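Local coordinates for protein thioredoxin reductase (Clostridium acetobutylicum ATCC 824, PDB 6GNA) that probably reduces thioredoxin with electrons delivered by ferredoxin, using bound FAD and a redox-active disulfide, as a pyridine nucleotide-independent flavoenzyme, at residues A[152-157]-A[174-179]; A[159-164]-A[184-189]. All blocks are in the same frame, centred on the assembly; numbering follows the deposited sequence.

Both contacts are built on helix 155-163, the crossover of a Rossmann-like beta-alpha-beta unit in which strand 146-151, the helix and strand 169-174 follow each other; interaction 2 reaches the next strand, 186-188, at the edge of the same five-stranded parallel sheet. Interaction 1 joins the start of the helix to the loop leaving strand 169-174. Along the chain the segments alternate, 152-157, 159-164, 174-179, 184-189, and the contact centres are about 12 Å apart. They also touch directly, P174 CD lying 3.5 Å from V189 O. The helix thus meets, one after the other, the loop and the edge strand that follow it in the chain.

Interaction 1. Residues A[152-157]-A[174-179]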
loop_
_atom_site.group_PDB
_atom_site.type_symbol
_atom_site.label_atom_id
_atom_site.label_comp_id
_atom_site.label_asym_id
_atom_site.label_seq_id
_atom_site.Cartn_x
_atom_site.Cartn_y
_atom_site.Cartn_z
ATOM N N TYR A 152 -24.183 11.810 14.069
ATOM C CA TYR A 152 -22.841 12.300 13.772
ATOM C C TYR A 152 -22.686 12.735 12.322
ATOM O O TYR A 152 -21.609 13.208 11.942
ATOM C CB TYR A 152 -21.797 11.224 14.115
ATOM C CG TYR A 152 -21.716 10.878 15.602
ATOM C CD1 TYR A 152 -22.661 10.048 16.202
ATOM C CD2 TYR A 152 -20.683 11.372 16.402
ATOM C CE1 TYR A 152 -22.599 9.737 17.554
ATOM C CE2 TYR A 152 -20.615 11.064 17.763
ATOM C CZ TYR A 152 -21.581 10.251 18.330
ATOM O OH TYR A 152 -21.534 9.918 19.670
ATOM N N ASN A 153 -23.743 12.659 11.513
ATOM C CA ASN A 153 -23.671 13.057 10.117
ATOM C C ASN A 153 -25.074 13.464 9.674
ATOM O O ASN A 153 -26.043 13.342 10.426
ATOM C CB ASN A 153 -23.076 11.948 9.246
ATOM C CG ASN A 153 -23.860 10.665 9.313
ATOM O OD1 ASN A 153 -25.056 10.646 9.619
ATOM N ND2 ASN A 153 -23.178 9.570 9.023
ATOM N N LYS A 154 -25.181 13.929 8.426
ATOM C CA LYS A 154 -26.458 14.434 7.927
ATOM C C LYS A 154 -27.480 13.320 7.692
ATOM O O LYS A 154 -28.684 13.536 7.873
ATOM C CB LYS A 154 -26.263 15.236 6.637
ATOM C CG LYS A 154 -25.433 16.518 6.783
ATOM C CD LYS A 154 -26.080 17.569 7.663
ATOM C CE LYS A 154 -27.333 18.156 7.069
ATOM N NZ LYS A 154 -27.882 19.196 7.975
ATOM N N GLU A 155 -27.029 12.143 7.250
ATOM C CA GLU A 155 -27.957 11.028 7.037
ATOM C C GLU A 155 -28.751 10.705 8.294
ATOM O O GLU A 155 -29.904 10.265 8.203
ATOM C CB GLU A 155 -27.188 9.799 6.551
ATOM C CG GLU A 155 -28.092 8.700 5.944
ATOM C CD GLU A 155 -28.691 7.747 6.958
ATOM O OE1 GLU A 155 -28.173 7.640 8.101
ATOM O OE2 GLU A 155 -29.682 7.073 6.595
ATOM N N ALA A 156 -28.162 10.939 9.466
ATOM C CA ALA A 156 -28.847 10.665 10.725
ATOM C C ALA A 156 -30.131 11.478 10.853
ATOM O O ALA A 156 -31.101 11.012 11.461
ATOM C CB ALA A 156 -27.890 10.947 11.889
ATOM N N GLU A 157 -30.132 12.696 10.293
ATOM C CA GLU A 157 -31.332 13.532 10.310
ATOM C C GLU A 157 -32.461 12.870 9.532
ATOM O O GLU A 157 -33.617 12.892 9.962
ATOM C CB GLU A 157 -31.035 14.915 9.726
ATOM C CG GLU A 157 -29.967 15.701 10.476
ATOM C CD GLU A 157 -29.614 17.021 9.815
ATOM O OE1 GLU A 157 -30.342 17.431 8.874
ATOM O OE2 GLU A 157 -28.599 17.628 10.230
ATOM N N PRO A 174 -27.556 16.218 18.137
ATOM C CA PRO A 174 -26.536 16.412 17.100
ATOM C C PRO A 174 -25.135 16.407 17.683
ATOM O O PRO A 174 -24.882 16.954 18.759
ATOM C CB PRO A 174 -26.885 17.791 16.535
ATOM C CG PRO A 174 -27.526 18.506 17.684
ATOM C CD PRO A 174 -28.287 17.458 18.443
ATOM N N ARG A 175 -24.207 15.813 16.934
ATOM C CA ARG A 175 -22.792 15.801 17.308
ATOM C C ARG A 175 -21.937 16.540 16.289
ATOM O O ARG A 175 -20.751 16.240 16.125
ATOM C CB ARG A 175 -22.287 14.376 17.484
ATOM C CG ARG A 175 -23.207 13.510 18.338
ATOM C CD ARG A 175 -23.414 14.088 19.719
ATOM N NE ARG A 175 -22.169 14.176 20.477
ATOM C CZ ARG A 175 -21.664 15.292 20.996
ATOM N NH1 ARG A 175 -22.293 16.453 20.866
ATOM N NH2 ARG A 175 -20.517 15.244 21.662
ATOM N N TYR A 176 -22.543 17.493 15.595
ATOM C CA TYR A 176 -21.874 18.356 14.637
ATOM C C TYR A 176 -22.666 19.654 14.605
ATOM O O TYR A 176 -23.833 19.694 15.012
ATOM C CB TYR A 176 -21.853 17.736 13.234
ATOM C CG TYR A 176 -23.235 17.350 12.782
ATOM C CD1 TYR A 176 -23.779 16.135 13.151
ATOM C CD2 TYR A 176 -24.018 18.214 12.026
ATOM C CE1 TYR A 176 -25.047 15.777 12.780
ATOM C CE2 TYR A 176 -25.300 17.859 11.639
ATOM C CZ TYR A 176 -25.811 16.640 12.020
ATOM O OH TYR A 176 -27.077 16.254 11.670
ATOM N N LYS A 177 -22.013 20.712 14.124
ATOM C CA LYS A 177 -22.593 22.047 14.028
ATOM C C LYS A 177 -23.134 22.257 12.623
ATOM O O LYS A 177 -22.372 22.216 11.647
ATOM C CB LYS A 177 -21.536 23.114 14.301
ATOM C CG LYS A 177 -20.695 22.899 15.539
ATOM C CD LYS A 177 -21.404 23.383 16.771
ATOM C CE LYS A 177 -20.434 23.539 17.915
ATOM N NZ LYS A 177 -21.123 24.110 19.081
ATOM N N ASP A 178 -24.432 22.518 12.526
ATOM C CA ASP A 178 -25.085 22.805 11.254
ATOM C C ASP A 178 -26.502 23.255 11.579
ATOM O O ASP A 178 -26.946 23.166 12.728
ATOM C CB ASP A 178 -25.117 21.540 10.394
ATOM C CG ASP A 178 -25.372 21.809 8.925
ATOM O OD1 ASP A 178 -25.433 22.982 8.514
ATOM O OD2 ASP A 178 -25.501 20.821 8.173
ATOM N N GLU A 179 -27.209 23.738 10.560
ATOM C CA GLU A 179 -28.661 23.677 10.597
ATOM C C GLU A 179 -29.110 22.237 10.369
ATOM O O GLU A 179 -28.471 21.471 9.645
ATOM C CB GLU A 179 -29.288 24.575 9.527
ATOM C CG GLU A 179 -28.923 26.046 9.649
ATOM C CD GLU A 179 -29.328 26.639 10.984
ATOM O OE1 GLU A 179 -30.244 26.087 11.629
ATOM O OE2 GLU A 179 -28.727 27.655 11.391
HETATM O O HOH W 1 -20.476 11.807 21.207
#
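At the C-terminal ends of two neighbouring inner strands of a Rossmann-like parallel sheet, the turn between strand 146-151 and helix 155-163 meets the loop after strand 169-174, with Y152 and Y176 as the main contact surfaces. R175 lies alongside Y152 and lays its aliphatic part over one ring face: R175 CG is 3.6 Å from the Y152 ring centroid and only 12° off the normal, a CH-pi contact. Bends at chi2 and chi3 curl the R175 chain, and a water accepts from R175 NE while hydrogen-bonding to Y152 OH.

N153 caps the incoming helix, its OD1 accepting from A156 N at 3.1 Å, while its ND2 bonds to D222. The Y176 ring passes beside the Y152-N153 backbone and ends at E157. There Y176 OH donates to the anti lone pair of E157 OE2 over a short 2.5 Å, with ring and carboxylate planes nearly coplanar (16° apart). The same oxygen receives K154 NZ at 2.8 Å on the syn side, tilted somewhat out of the carboxylate plane, so two donors grip OE2, while OE1 accepts from Q181 N. The lysine reaches this point because its chain folds at chi2 and chi3 before running straight to NZ. A second salt bridge completes the K154-E157-D178 network: K154 NZ comes from above the D178 carboxylate, 53° out of its plane, and stands 2.9 Å from OD2.

Interaction 2. Residues A[159-164]-A[184-189]; sequences EANYLA and SAVEIV
This is a small apolar helix-to-strand contact on one side of the five-stranded parallel sheet, where the later turns of helix 155-163 lie near edge strand 186-188. The evidence is a modest 153 Å² of buried surface with no hydrogen bond between segments 159-164 and 184-189. V186 makes the largest single contribution, and its CG2 is the atom that touches the helix side. With CG1 anti to the backbone N (chi1 174°), CG2 takes the position beside that nitrogen and is the branch presented to the helix.

Three residues of segment 159-164 meet this methyl. A160 and A164, one turn apart, both direct CB toward the strand: V186 CG2 lies 4.3 Å from A160 CB and 4.1 Å from A164 CB. The methyl also rests against the A160 carbonyl, with CG2 to O at 3.8 Å; that oxygen is already engaged in the helix by A164 N. N161 flanks the group, its side chain crossing V186 at about a right angle and leaving OD1 4.0 Å from CG2. The amide of N161 is held by the loop that leads into strand 186-188, OD1 accepting from V183 N and ND2 donating to Q181 O, which ties the helix to the chain just before the strand.

Towards the helix end, A164 CB meets A185 CB at 4.2 Å, and the same two residues have the nearest CA atoms, 6.4 Å apart. Y172 of the neighbouring strand 169-174 touches both A160 and V186, so the contact extends to the next strand. A helix covering parallel strands in this way is characteristic of the Rossmann-like fold of pyridine nucleotide-disulphide oxidoreductases.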
loop_
_atom_site.group_PDB
_atom_site.type_symbol
_atom_site.label_atom_id
_atom_site.label_comp_id
_atom_site.label_asym_id
_atom_site.label_seq_id
_atom_site.Cartn_x
_atom_site.Cartn_y
_atom_site.Cartn_z
ATOM N N GLU A 159 -32.871 9.699 9.149
ATOM C CA GLU A 159 -33.362 8.562 9.914
ATOM C C GLU A 159 -34.284 9.033 11.024
ATOM O O GLU A 159 -35.306 8.400 11.293
ATOM C CB GLU A 159 -32.193 7.758 10.478
ATOM C CG GLU A 159 -31.304 7.135 9.395
ATOM C CD GLU A 159 -30.455 6.002 9.901
ATOM O OE1 GLU A 159 -30.967 5.197 10.694
ATOM O OE2 GLU A 159 -29.272 5.900 9.498
ATOM N N ALA A 160 -33.931 10.138 11.680
ATOM C CA ALA A 160 -34.820 10.714 12.689
ATOM C C ALA A 160 -36.178 11.060 12.093
ATOM O O ALA A 160 -37.219 10.808 12.710
ATOM C CB ALA A 160 -34.176 11.970 13.277
ATOM N N ASN A 161 -36.188 11.676 10.909
ATOM C CA ASN A 161 -37.456 12.028 10.279
ATOM C C ASN A 161 -38.291 10.790 10.002
ATOM O O ASN A 161 -39.515 10.805 10.182
ATOM C CB ASN A 161 -37.213 12.813 8.992
ATOM C CG ASN A 161 -36.628 14.178 9.251
ATOM O OD1 ASN A 161 -36.842 14.759 10.316
ATOM N ND2 ASN A 161 -35.859 14.682 8.296
ATOM N N TYR A 162 -37.653 9.719 9.532
ATOM C CA TYR A 162 -38.387 8.488 9.277
ATOM C C TYR A 162 -38.938 7.907 10.572
ATOM O O TYR A 162 -40.086 7.454 10.623
ATOM C CB TYR A 162 -37.473 7.474 8.583
ATOM C CG TYR A 162 -38.162 6.168 8.264
ATOM C CD1 TYR A 162 -39.073 6.083 7.217
ATOM C CD2 TYR A 162 -37.914 5.023 9.010
ATOM C CE1 TYR A 162 -39.717 4.895 6.921
ATOM C CE2 TYR A 162 -38.561 3.827 8.722
ATOM C CZ TYR A 162 -39.458 3.771 7.674
ATOM O OH TYR A 162 -40.105 2.593 7.370
ATOM N N LEU A 163 -38.124 7.888 11.628
ATOM C CA LEU A 163 -38.584 7.299 12.878
ATOM C C LEU A 163 -39.739 8.074 13.472
ATOM O O LEU A 163 -40.551 7.495 14.193
ATOM C CB LEU A 163 -37.444 7.213 13.895
ATOM C CG LEU A 163 -36.745 5.856 14.007
ATOM C CD1 LEU A 163 -37.694 4.815 14.584
ATOM C CD2 LEU A 163 -36.208 5.395 12.651
ATOM N N ALA A 164 -39.833 9.375 13.186
ATOM C CA ALA A 164 -40.925 10.166 13.745
ATOM C C ALA A 164 -42.281 9.696 13.246
ATOM O O ALA A 164 -43.302 10.015 13.864
ATOM C CB ALA A 164 -40.708 11.643 13.426
ATOM N N SER A 184 -40.957 18.883 12.415
ATOM C CA SER A 184 -41.259 19.512 13.695
ATOM C C SER A 184 -41.483 18.486 14.801
ATOM O O SER A 184 -41.277 18.795 15.977
ATOM C CB SER A 184 -42.483 20.423 13.564
ATOM O OG SER A 184 -43.594 19.704 13.065
ATOM N N ALA A 185 -41.909 17.271 14.453
ATOM C CA ALA A 185 -42.129 16.239 15.464
ATOM C C ALA A 185 -40.837 15.791 16.147
ATOM O O ALA A 185 -40.903 15.215 17.239
ATOM C CB ALA A 185 -42.821 15.029 14.841
ATOM N N VAL A 186 -39.675 16.033 15.541
ATOM C CA VAL A 186 -38.398 15.665 16.152
ATOM C C VAL A 186 -37.966 16.763 17.115
ATOM O O VAL A 186 -37.855 17.930 16.727
ATOM C CB VAL A 186 -37.319 15.446 15.078
ATOM C CG1 VAL A 186 -35.965 15.222 15.740
ATOM C CG2 VAL A 186 -37.665 14.274 14.198
ATOM N N GLU A 187 -37.682 16.392 18.363
ATOM C CA GLU A 187 -37.161 17.340 19.342
ATOM C C GLU A 187 -35.633 17.324 19.329
ATOM O O GLU A 187 -35.005 16.294 19.615
ATOM C CB GLU A 187 -37.670 17.038 20.749
ATOM C CG GLU A 187 -37.110 18.025 21.760
ATOM C CD GLU A 187 -37.638 17.817 23.162
ATOM O OE1 GLU A 187 -36.979 18.290 24.108
ATOM O OE2 GLU A 187 -38.702 17.186 23.325
ATOM N N ILE A 188 -35.041 18.470 19.014
ATOM C CA ILE A 188 -33.591 18.614 19.014
ATOM C C ILE A 188 -33.116 18.854 20.437
ATOM O O ILE A 188 -33.624 19.738 21.136
ATOM C CB ILE A 188 -33.153 19.761 18.092
ATOM C CG1 ILE A 188 -33.666 19.521 16.667
ATOM C CG2 ILE A 188 -31.641 19.883 18.112
ATOM C CD1 ILE A 188 -33.463 20.710 15.725
ATOM N N VAL A 189 -32.123 18.084 20.848
ATOM C CA VAL A 189 -31.580 18.113 22.203
ATOM C C VAL A 189 -30.115 18.504 22.041
ATOM O O VAL A 189 -29.254 17.666 21.761
ATOM C CB VAL A 189 -31.745 16.763 22.910
ATOM C CG1 VAL A 189 -31.114 16.769 24.293
ATOM C CG2 VAL A 189 -33.218 16.394 23.002
#